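Local structure of AceL NrdHF-1-1 Intein (Metagenome, 6ZGQ) at residues Y59-D67 with R112-I120; V70-G81 with L88-Y99. The protein is a naturally split class 3 intein, of the family that excises itself and joins its flanking segments by protein splicing, here as a linked, splice-inactive variant. All coordinates share one frame; numbering follows the deposited sequence.

Contact 1 (Y59-D67 with R112-I120)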
loop_
_atom_site.group_PDB
_atom_site.type_symbol
_atom_site.label_atom_id
_atom_site.label_comp_id
_atom_site.label_asym_id
_atom_site.label_seq_id
_atom_site.Cartn_x
_atom_site.Cartn_y
_atom_site.Cartn_z
ATOM N N TYR A 59 -4.980 3.487 -10.385
ATOM C CA TYR A 59 -5.932 4.032 -9.392
ATOM C C TYR A 59 -5.129 4.827 -8.362
ATOM O O TYR A 59 -4.290 4.237 -7.654
ATOM C CB TYR A 59 -6.711 2.914 -8.687
ATOM C CG TYR A 59 -7.859 2.427 -9.520
ATOM C CD1 TYR A 59 -7.653 1.511 -10.542
ATOM C CD2 TYR A 59 -9.143 2.918 -9.321
ATOM C CE1 TYR A 59 -8.701 1.067 -11.325
ATOM C CE2 TYR A 59 -10.198 2.486 -10.106
ATOM C CZ TYR A 59 -9.969 1.567 -11.111
ATOM O OH TYR A 59 -11.016 1.137 -11.882
ATOM N N HIS A 60 -5.371 6.144 -8.336
ATOM C CA HIS A 60 -4.704 7.101 -7.444
ATOM C C HIS A 60 -5.687 7.495 -6.344
ATOM O O HIS A 60 -6.670 8.199 -6.621
ATOM C CB HIS A 60 -4.210 8.336 -8.224
ATOM C CG HIS A 60 -3.497 9.339 -7.372
ATOM N ND1 HIS A 60 -3.425 10.674 -7.701
ATOM C CD2 HIS A 60 -2.842 9.205 -6.196
ATOM C CE1 HIS A 60 -2.746 11.319 -6.768
ATOM N NE2 HIS A 60 -2.376 10.449 -5.845
ATOM N N PHE A 61 -5.436 6.972 -5.136
ATOM C CA PHE A 61 -6.159 7.316 -3.899
ATOM C C PHE A 61 -5.416 8.489 -3.238
ATOM O O PHE A 61 -4.212 8.372 -3.038
ATOM C CB PHE A 61 -6.182 6.105 -2.948
ATOM C CG PHE A 61 -6.976 4.926 -3.455
ATOM C CD1 PHE A 61 -6.432 4.043 -4.378
ATOM C CD2 PHE A 61 -8.256 4.686 -2.988
ATOM C CE1 PHE A 61 -7.156 2.954 -4.832
ATOM C CE2 PHE A 61 -8.989 3.605 -3.445
ATOM C CZ PHE A 61 -8.438 2.737 -4.370
ATOM N N GLU A 62 -6.109 9.597 -2.936
ATOM C CA GLU A 62 -5.482 10.809 -2.372
ATOM C C GLU A 62 -6.425 11.535 -1.402
ATOM O O GLU A 62 -7.534 11.920 -1.784
ATOM C CB GLU A 62 -5.033 11.779 -3.479
ATOM C CG GLU A 62 -4.228 12.969 -2.950
ATOM C CD GLU A 62 -3.659 13.880 -4.026
ATOM O OE1 GLU A 62 -4.107 13.816 -5.188
ATOM O OE2 GLU A 62 -2.752 14.677 -3.703
ATOM N N GLY A 63 -5.967 11.727 -0.163
ATOM C CA GLY A 63 -6.669 12.568 0.815
ATOM C C GLY A 63 -6.150 12.357 2.225
ATOM O O GLY A 63 -5.834 11.221 2.581
ATOM N N ALA A 64 -6.024 13.457 2.977
ATOM C CA ALA A 64 -5.805 13.461 4.432
ATOM C C ALA A 64 -4.574 12.661 4.883
ATOM O O ALA A 64 -4.651 11.924 5.873
ATOM C CB ALA A 64 -7.061 12.962 5.137
ATOM N N GLY A 65 -3.457 12.827 4.165
ATOM C CA GLY A 65 -2.175 12.169 4.480
ATOM C C GLY A 65 -2.050 10.765 3.906
ATOM O O GLY A 65 -1.049 10.091 4.169
ATOM N N PHE A 66 -3.061 10.335 3.137
ATOM C CA PHE A 66 -3.085 9.045 2.421
ATOM C C PHE A 66 -2.873 9.310 0.915
ATOM O O PHE A 66 -3.611 10.099 0.303
ATOM C CB PHE A 66 -4.424 8.327 2.686
ATOM C CG PHE A 66 -4.493 6.912 2.163
ATOM C CD1 PHE A 66 -3.903 5.868 2.856
ATOM C CD2 PHE A 66 -5.174 6.627 0.990
ATOM C CE1 PHE A 66 -3.974 4.572 2.377
ATOM C CE2 PHE A 66 -5.245 5.335 0.501
ATOM C CZ PHE A 66 -4.639 4.304 1.193
ATOM N N ASP A 67 -1.843 8.687 0.338
ATOM C CA ASP A 67 -1.613 8.712 -1.121
ATOM C C ASP A 67 -1.041 7.366 -1.560
ATOM O O ASP A 67 0.049 7.002 -1.108
ATOM C CB ASP A 67 -0.655 9.843 -1.525
ATOM C CG ASP A 67 -0.709 10.165 -3.019
ATOM O OD1 ASP A 67 -0.366 9.288 -3.841
ATOM O OD2 ASP A 67 -1.107 11.293 -3.362
ATOM N N ARG A 112 -6.526 6.115 11.734
ATOM C CA ARG A 112 -7.549 5.612 10.813
ATOM C C ARG A 112 -8.330 6.815 10.281
ATOM O O ARG A 112 -8.895 7.570 11.079
ATOM C CB ARG A 112 -8.454 4.594 11.524
ATOM C CG ARG A 112 -7.703 3.347 11.981
ATOM C CD ARG A 112 -8.028 3.005 13.422
ATOM N NE ARG A 112 -7.324 1.808 13.886
ATOM C CZ ARG A 112 -6.319 1.793 14.759
ATOM N NH1 ARG A 112 -5.849 2.918 15.288
ATOM N NH2 ARG A 112 -5.769 0.636 15.100
ATOM N N ILE A 113 -8.299 7.007 8.956
ATOM C CA ILE A 113 -8.994 8.118 8.274
ATOM C C ILE A 113 -10.167 7.558 7.467
ATOM O O ILE A 113 -10.035 6.479 6.883
ATOM C CB ILE A 113 -8.035 8.950 7.383
ATOM C CG1 ILE A 113 -7.297 8.069 6.360
ATOM C CG2 ILE A 113 -7.038 9.698 8.259
ATOM C CD1 ILE A 113 -6.990 8.778 5.063
ATOM N N LYS A 114 -11.300 8.273 7.475
ATOM C CA LYS A 114 -12.501 7.889 6.714
ATOM C C LYS A 114 -12.145 7.822 5.226
ATOM O O LYS A 114 -11.536 8.761 4.711
ATOM C CB LYS A 114 -13.652 8.880 6.955
ATOM C CG LYS A 114 -14.366 8.694 8.284
ATOM C CD LYS A 114 -15.400 9.776 8.536
ATOM C CE LYS A 114 -16.656 9.566 7.709
ATOM N NZ LYS A 114 -17.573 10.732 7.842
ATOM N N SER A 115 -12.489 6.702 4.575
ATOM C CA SER A 115 -12.227 6.485 3.145
ATOM C C SER A 115 -12.938 7.551 2.291
ATOM O O SER A 115 -12.458 7.865 1.199
ATOM C CB SER A 115 -12.646 5.077 2.718
ATOM O OG SER A 115 -13.979 4.797 3.091
ATOM N N THR A 116 -14.048 8.097 2.804
ATOM C CA THR A 116 -14.825 9.155 2.137
ATOM C C THR A 116 -14.064 10.495 2.115
ATOM O O THR A 116 -14.514 11.431 1.457
ATOM C CB THR A 116 -16.212 9.336 2.798
ATOM O OG1 THR A 116 -16.051 9.495 4.211
ATOM C CG2 THR A 116 -17.108 8.128 2.532
ATOM N N ASP A 117 -12.928 10.572 2.822
ATOM C CA ASP A 117 -12.033 11.754 2.806
ATOM C C ASP A 117 -10.936 11.563 1.746
ATOM O O ASP A 117 -10.060 12.412 1.644
ATOM C CB ASP A 117 -11.328 11.974 4.162
ATOM C CG ASP A 117 -12.245 12.519 5.267
ATOM O OD1 ASP A 117 -13.406 12.888 5.006
ATOM O OD2 ASP A 117 -11.772 12.583 6.416
ATOM N N VAL A 118 -10.982 10.456 0.992
ATOM C CA VAL A 118 -9.934 10.056 0.032
ATOM C C VAL A 118 -10.553 9.992 -1.369
ATOM O O VAL A 118 -11.417 9.144 -1.624
ATOM C CB VAL A 118 -9.318 8.683 0.414
ATOM C CG1 VAL A 118 -8.258 8.222 -0.589
ATOM C CG2 VAL A 118 -8.719 8.739 1.814
ATOM N N LYS A 119 -10.122 10.923 -2.226
ATOM C CA LYS A 119 -10.502 11.019 -3.640
ATOM C C LYS A 119 -9.867 9.839 -4.406
ATOM O O LYS A 119 -8.719 9.468 -4.109
ATOM C CB LYS A 119 -10.014 12.376 -4.175
ATOM C CG LYS A 119 -10.282 12.682 -5.641
ATOM C CD LYS A 119 -9.875 14.110 -5.985
ATOM C CE LYS A 119 -8.364 14.281 -6.048
ATOM N NZ LYS A 119 -7.972 15.713 -6.138
ATOM N N ILE A 120 -10.615 9.257 -5.349
ATOM C CA ILE A 120 -10.141 8.136 -6.187
ATOM C C ILE A 120 -10.180 8.564 -7.660
ATOM O O ILE A 120 -11.251 8.946 -8.151
ATOM C CB ILE A 120 -10.997 6.858 -5.997
ATOM C CG1 ILE A 120 -11.177 6.533 -4.506
ATOM C CG2 ILE A 120 -10.367 5.679 -6.739
ATOM C CD1 ILE A 120 -12.177 5.429 -4.231
#
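Phe61 CG and Ile120 CG1 each lie anti to their own carbonyl carbon (chi1 -66° and -49°); on paired residues of neighbouring strands this leaves the side chains side by side. In one of its two conformers, Ile120 puts CG1 and CD1 at the CD2-CE2 side of the ring, with CD1 3.8 Å from Phe61 CE2. Ile120 CG2 lies over one face of that ring, near its rim, and meets the Tyr59 ring edge at CD2. Val118 CG1 closes on the Phe61 ring near its plane, 3.8 Å from Phe61 CB. The same methyl lies 3.8 Å from Phe66 CD2, where the two side chains cross at about a right angle. Ile113 CD1 packs on Phe66 CB at 3.5 Å. With an alanine in place of Phe61 the ring is gone, and Ile120 CG1 and CD1 would probably lose the surface they rest on, opening a gap toward Met76.

The backbones pair antiparallel. Glu62 N donates to Lys119 O (2.9 Å), in the carbonyl plane. Lys119 N returns a bond to Glu62 O (2.8 Å), from above that plane and more bent, at 138°. Strand 57-63 forms a beta hairpin with strand 66-70 through a type I' turn from Gly63 to Phe66. Across it, His60 NE2 donates a nearly straight bond to Asp67 OD2 (2.9 Å), an oxygen close to the imidazole plane.

The two faces of this strand pair differ in chemistry. That of Phe61 and Ile120 is apolar and continues onto Met76. On the other, Glu62 OE1 and Lys119 NZ stay 4.4 Å apart, so any attraction is probably modest.

Contact 2 (V70-G81 with L88-Y99); sequences VSPNHRMIYEQG and LAKDFEPSEDKY
Lys90 NZ bonds to Asn73 OD1 at 2.6 Å, in the carbonyl plane and on a lone pair of the amide oxygen. The lysine starts with CG between its backbone N and carbonyl carbon (chi1 68°), and its extended chain then runs past Pro72 O to the amide. Asn73 ND2 is held separately by Asp5, so both ends of the amide have partners. The backbone grips the same corner. Lys90 N donates to Pro72 O (2.9 Å) and Ala89 N to His74 O (2.9 Å), which tie the type I turn from Ser71 to His74 to the start of the loop after Leu88. Ala89 CB sits in this corner against Val70 CG2 (3.5 Å) and Met76 CG.

In the middle, the edge of Phe92 meets the face of Tyr78 in a T-shaped pair. The centroids are 5.5 Å apart and the planes stand at 67°. Lys98 runs alongside Tyr78 with its CG 3.5 Å from Tyr78 CE2, and its NZ bonds back to Glu93 O. Both neighbours lie on the same side of the ring plane: Phe92 CE1 over the face, the lysine chain obliquely toward the CD2-CE2 side.

At the far end, Glu79 and Tyr99 form a hydrogen-bonded antiparallel pair. Gln80 NE2 donates to Asp97 OD2 (2.7 Å) from above the carboxylate plane, and the two flat groups are nearly perpendicular, at 84°. A water joins Gly81 N to Asp97 O.

This all-beta arrangement is consistent with the Hint fold of inteins. Strand 75-80 also pairs with strand 83-88, so it lies between that strand and strand 98-104. The loop from Ala89 to Asp97 arches from one neighbour to the other, while Lys90 touches Tyr59 of strand 57-63.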
loop_
_atom_site.group_PDB
_atom_site.type_symbol
_atom_site.label_atom_id
_atom_site.label_comp_id
_atom_site.label_asym_id
_atom_site.label_seq_id
_atom_site.Cartn_x
_atom_site.Cartn_y
_atom_site.Cartn_z
ATOM N N VAL A 70 -1.749 2.717 -7.505
ATOM C CA VAL A 70 -1.803 1.254 -7.554
ATOM C C VAL A 70 -2.442 0.772 -8.873
ATOM O O VAL A 70 -3.138 1.554 -9.544
ATOM C CB VAL A 70 -2.569 0.725 -6.311
ATOM C CG1 VAL A 70 -2.040 1.375 -5.034
ATOM C CG2 VAL A 70 -4.070 0.971 -6.424
ATOM N N SER A 71 -2.180 -0.489 -9.235
ATOM C CA SER A 71 -2.816 -1.149 -10.388
ATOM C C SER A 71 -4.286 -1.447 -10.071
ATOM O O SER A 71 -4.663 -1.499 -8.905
ATOM C CB SER A 71 -2.075 -2.441 -10.738
ATOM O OG SER A 71 -0.709 -2.178 -10.998
ATOM N N PRO A 72 -5.130 -1.640 -11.103
ATOM C CA PRO A 72 -6.549 -1.954 -10.884
ATOM C C PRO A 72 -6.845 -3.087 -9.881
ATOM O O PRO A 72 -7.790 -2.949 -9.100
ATOM C CB PRO A 72 -7.039 -2.341 -12.281
ATOM C CG PRO A 72 -6.160 -1.561 -13.204
ATOM C CD PRO A 72 -4.811 -1.531 -12.539
ATOM N N ASN A 73 -6.034 -4.155 -9.898
ATOM C CA ASN A 73 -6.261 -5.366 -9.079
ATOM C C ASN A 73 -5.358 -5.411 -7.849
ATOM O O ASN A 73 -5.257 -6.466 -7.219
ATOM C CB ASN A 73 -6.067 -6.655 -9.894
ATOM C CG ASN A 73 -7.016 -6.750 -11.067
ATOM O OD1 ASN A 73 -8.202 -6.454 -10.942
ATOM N ND2 ASN A 73 -6.502 -7.161 -12.211
ATOM N N HIS A 74 -4.709 -4.288 -7.523
ATOM C CA HIS A 74 -3.941 -4.141 -6.277
ATOM C C HIS A 74 -4.889 -4.236 -5.078
ATOM O O HIS A 74 -6.001 -3.694 -5.136
ATOM C CB HIS A 74 -3.192 -2.816 -6.227
ATOM C CG HIS A 74 -2.375 -2.667 -4.991
ATOM N ND1 HIS A 74 -1.235 -3.405 -4.775
ATOM C CD2 HIS A 74 -2.550 -1.903 -3.890
ATOM C CE1 HIS A 74 -0.726 -3.083 -3.602
ATOM N NE2 HIS A 74 -1.511 -2.181 -3.039
ATOM N N ARG A 75 -4.452 -4.927 -4.020
ATOM C CA ARG A 75 -5.250 -5.119 -2.806
ATOM C C ARG A 75 -5.141 -3.857 -1.938
ATOM O O ARG A 75 -4.034 -3.500 -1.503
ATOM C CB ARG A 75 -4.790 -6.379 -2.054
ATOM C CG ARG A 75 -5.115 -7.674 -2.795
ATOM C CD ARG A 75 -4.382 -8.878 -2.229
ATOM N NE ARG A 75 -4.762 -9.155 -0.838
ATOM C CZ ARG A 75 -3.995 -8.953 0.238
ATOM N NH1 ARG A 75 -2.764 -8.474 0.135
ATOM N NH2 ARG A 75 -4.464 -9.240 1.445
ATOM N N MET A 76 -6.268 -3.156 -1.757
ATOM C CA MET A 76 -6.364 -2.029 -0.822
ATOM C C MET A 76 -6.736 -2.604 0.540
ATOM O O MET A 76 -7.564 -3.520 0.598
ATOM C CB MET A 76 -7.407 -1.010 -1.288
ATOM C CG MET A 76 -7.087 -0.399 -2.643
ATOM S SD MET A 76 -5.463 0.382 -2.670
ATOM C CE MET A 76 -5.783 1.831 -1.666
ATOM N N ILE A 77 -6.080 -2.100 1.591
ATOM C CA ILE A 77 -6.220 -2.576 2.974
ATOM C C ILE A 77 -6.895 -1.451 3.763
ATOM O O ILE A 77 -6.455 -0.297 3.694
ATOM C CB ILE A 77 -4.837 -2.953 3.572
ATOM C CG1 ILE A 77 -4.156 -4.046 2.726
ATOM C CG2 ILE A 77 -4.952 -3.394 5.028
ATOM C CD1 ILE A 77 -4.886 -5.376 2.671
ATOM N N TYR A 78 -7.994 -1.786 4.443
ATOM C CA TYR A 78 -8.755 -0.832 5.251
ATOM C C TYR A 78 -9.252 -1.564 6.494
ATOM O O TYR A 78 -9.245 -2.803 6.503
ATOM C CB TYR A 78 -9.905 -0.229 4.431
ATOM C CG TYR A 78 -10.909 -1.222 3.899
ATOM C CD1 TYR A 78 -10.692 -1.885 2.701
ATOM C CD2 TYR A 78 -12.085 -1.484 4.588
ATOM C CE1 TYR A 78 -11.616 -2.789 2.207
ATOM C CE2 TYR A 78 -13.014 -2.391 4.106
ATOM C CZ TYR A 78 -12.775 -3.038 2.911
ATOM O OH TYR A 78 -13.685 -3.939 2.418
ATOM N N GLU A 79 -9.624 -0.795 7.521
ATOM C CA GLU A 79 -10.299 -1.299 8.722
ATOM C C GLU A 79 -11.793 -0.998 8.578
ATOM O O GLU A 79 -12.151 0.082 8.080
ATOM C CB GLU A 79 -9.734 -0.641 9.994
ATOM C CG GLU A 79 -10.240 -1.301 11.272
ATOM C CD GLU A 79 -9.679 -0.722 12.557
ATOM O OE1 GLU A 79 -8.774 0.141 12.507
ATOM O OE2 GLU A 79 -10.156 -1.147 13.634
ATOM N N GLN A 80 -12.630 -1.971 8.952
ATOM C CA GLN A 80 -14.090 -1.812 9.080
ATOM C C GLN A 80 -14.541 -2.636 10.297
ATOM O O GLN A 80 -14.173 -3.818 10.409
ATOM C CB GLN A 80 -14.793 -2.267 7.803
ATOM C CG GLN A 80 -16.304 -2.126 7.842
ATOM C CD GLN A 80 -16.954 -2.655 6.587
ATOM O OE1 GLN A 80 -16.405 -3.520 5.906
ATOM N NE2 GLN A 80 -18.134 -2.139 6.272
ATOM N N GLY A 81 -15.324 -2.018 11.187
ATOM C CA GLY A 81 -15.541 -2.543 12.544
ATOM C C GLY A 81 -14.189 -2.638 13.237
ATOM O O GLY A 81 -13.412 -1.675 13.194
ATOM N N LEU A 88 -9.987 -5.126 -4.001
ATOM C CA LEU A 88 -9.254 -4.702 -5.202
ATOM C C LEU A 88 -9.534 -3.211 -5.431
ATOM O O LEU A 88 -10.662 -2.768 -5.196
ATOM C CB LEU A 88 -9.688 -5.549 -6.401
ATOM C CG LEU A 88 -9.484 -7.065 -6.269
ATOM C CD1 LEU A 88 -9.686 -7.745 -7.616
ATOM C CD2 LEU A 88 -8.105 -7.388 -5.722
ATOM N N ALA A 89 -8.497 -2.462 -5.827
ATOM C CA ALA A 89 -8.551 -1.009 -6.050
ATOM C C ALA A 89 -9.729 -0.609 -6.949
ATOM O O ALA A 89 -10.471 0.310 -6.607
ATOM C CB ALA A 89 -7.232 -0.527 -6.640
ATOM N N LYS A 90 -9.909 -1.315 -8.071
ATOM C CA LYS A 90 -10.987 -1.023 -9.030
ATOM C C LYS A 90 -12.391 -1.245 -8.439
ATOM O O LYS A 90 -13.359 -0.681 -8.966
ATOM C CB LYS A 90 -10.817 -1.858 -10.310
ATOM C CG LYS A 90 -11.022 -3.357 -10.127
ATOM C CD LYS A 90 -10.722 -4.128 -11.398
ATOM C CE LYS A 90 -11.232 -5.557 -11.318
ATOM N NZ LYS A 90 -10.488 -6.448 -12.245
ATOM N N ASP A 91 -12.491 -2.053 -7.371
ATOM C CA ASP A 91 -13.768 -2.409 -6.727
ATOM C C ASP A 91 -14.071 -1.552 -5.492
ATOM O O ASP A 91 -15.221 -1.541 -5.054
ATOM C CB ASP A 91 -13.791 -3.901 -6.341
ATOM C CG ASP A 91 -13.754 -4.815 -7.550
ATOM O OD1 ASP A 91 -14.422 -4.491 -8.554
ATOM O OD2 ASP A 91 -13.047 -5.839 -7.501
ATOM N N PHE A 92 -13.070 -0.838 -4.952
ATOM C CA PHE A 92 -13.215 -0.127 -3.665
ATOM C C PHE A 92 -14.261 0.983 -3.773
ATOM O O PHE A 92 -14.159 1.852 -4.648
ATOM C CB PHE A 92 -11.887 0.450 -3.146
ATOM C CG PHE A 92 -12.006 1.080 -1.779
ATOM C CD1 PHE A 92 -11.974 0.300 -0.628
ATOM C CD2 PHE A 92 -12.189 2.447 -1.642
ATOM C CE1 PHE A 92 -12.104 0.874 0.625
ATOM C CE2 PHE A 92 -12.323 3.024 -0.392
ATOM C CZ PHE A 92 -12.282 2.236 0.745
ATOM N N GLU A 93 -15.260 0.927 -2.884
ATOM C CA GLU A 93 -16.296 1.962 -2.747
ATOM C C GLU A 93 -16.162 2.594 -1.361
ATOM O O GLU A 93 -16.374 1.923 -0.350
ATOM C CB GLU A 93 -17.706 1.380 -2.958
ATOM C CG GLU A 93 -17.938 0.788 -4.350
ATOM C CD GLU A 93 -17.993 1.810 -5.489
ATOM O OE1 GLU A 93 -17.480 2.943 -5.342
ATOM O OE2 GLU A 93 -18.542 1.466 -6.563
ATOM N N PRO A 94 -15.780 3.889 -1.300
ATOM C CA PRO A 94 -15.618 4.552 -0.008
ATOM C C PRO A 94 -16.935 4.612 0.770
ATOM O O PRO A 94 -18.006 4.707 0.165
ATOM C CB PRO A 94 -15.108 5.963 -0.370
ATOM C CG PRO A 94 -15.417 6.148 -1.812
ATOM C CD PRO A 94 -15.454 4.779 -2.429
ATOM N N SER A 95 -16.823 4.518 2.097
ATOM C CA SER A 95 -17.945 4.647 3.037
ATOM C C SER A 95 -17.402 5.184 4.371
ATOM O O SER A 95 -16.195 5.049 4.644
ATOM C CB SER A 95 -18.656 3.306 3.231
ATOM O OG SER A 95 -17.745 2.293 3.607
ATOM N N GLU A 96 -18.285 5.809 5.154
ATOM C CA GLU A 96 -17.934 6.433 6.438
ATOM C C GLU A 96 -17.447 5.400 7.465
ATOM O O GLU A 96 -16.785 5.788 8.433
ATOM C CB GLU A 96 -19.126 7.235 6.975
ATOM C CG GLU A 96 -19.485 8.406 6.071
ATOM C CD GLU A 96 -20.419 9.419 6.707
ATOM O OE1 GLU A 96 -21.353 9.024 7.435
ATOM O OE2 GLU A 96 -20.219 10.629 6.463
ATOM N N ASP A 97 -17.749 4.112 7.227
ATOM C CA ASP A 97 -17.417 2.999 8.139
ATOM C C ASP A 97 -16.168 2.211 7.704
ATOM O O ASP A 97 -15.788 1.254 8.401
ATOM C CB ASP A 97 -18.636 2.064 8.333
ATOM C CG ASP A 97 -18.878 1.116 7.152
ATOM O OD1 ASP A 97 -18.604 1.494 5.990
ATOM O OD2 ASP A 97 -19.362 -0.010 7.398
ATOM N N LYS A 98 -15.550 2.606 6.577
ATOM C CA LYS A 98 -14.289 2.007 6.084
ATOM C C LYS A 98 -13.163 3.034 6.206
ATOM O O LYS A 98 -13.313 4.157 5.712
ATOM C CB LYS A 98 -14.408 1.558 4.620
ATOM C CG LYS A 98 -15.272 0.325 4.378
ATOM C CD LYS A 98 -15.353 0.000 2.896
ATOM C CE LYS A 98 -16.679 -0.633 2.516
ATOM N NZ LYS A 98 -16.935 -0.478 1.059
ATOM N N TYR A 99 -12.052 2.628 6.829
ATOM C CA TYR A 99 -10.941 3.515 7.200
ATOM C C TYR A 99 -9.629 2.998 6.628
ATOM O O TYR A 99 -9.313 1.824 6.831
ATOM C CB TYR A 99 -10.828 3.587 8.728
ATOM C CG TYR A 99 -12.072 4.128 9.379
ATOM C CD1 TYR A 99 -13.153 3.300 9.662
ATOM C CD2 TYR A 99 -12.178 5.471 9.692
ATOM C CE1 TYR A 99 -14.304 3.799 10.250
ATOM C CE2 TYR A 99 -13.322 5.980 10.276
ATOM C CZ TYR A 99 -14.381 5.144 10.557
ATOM O OH TYR A 99 -15.516 5.655 11.140
HETATM O O HOH W 1 -15.619 0.545 11.008
#

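Contact 2 is nested in the chain loop that contact 1 closes, and their centres are 10 Å apart. Both are partly buried. Buried aromatic residues lie in each (Phe61 and Phe66; Tyr78 and Phe92), while lysines such as Lys119 and Lys90 are exposed. Contact 1 joins strands 57-63 and 119-125 of the three-stranded sheet, reaches strand 109-114 of the larger one through Ile113, and relies mostly on apolar side chains. Contact 2 lies in the larger sheet: strand 75-80 meets the end of strand 83-88, the loop after it and the start of strand 98-104, with more polar side-chain bonds. Between the contacts, Arg112 forms a salt bridge with Glu79, and Ser115 packs on Phe92.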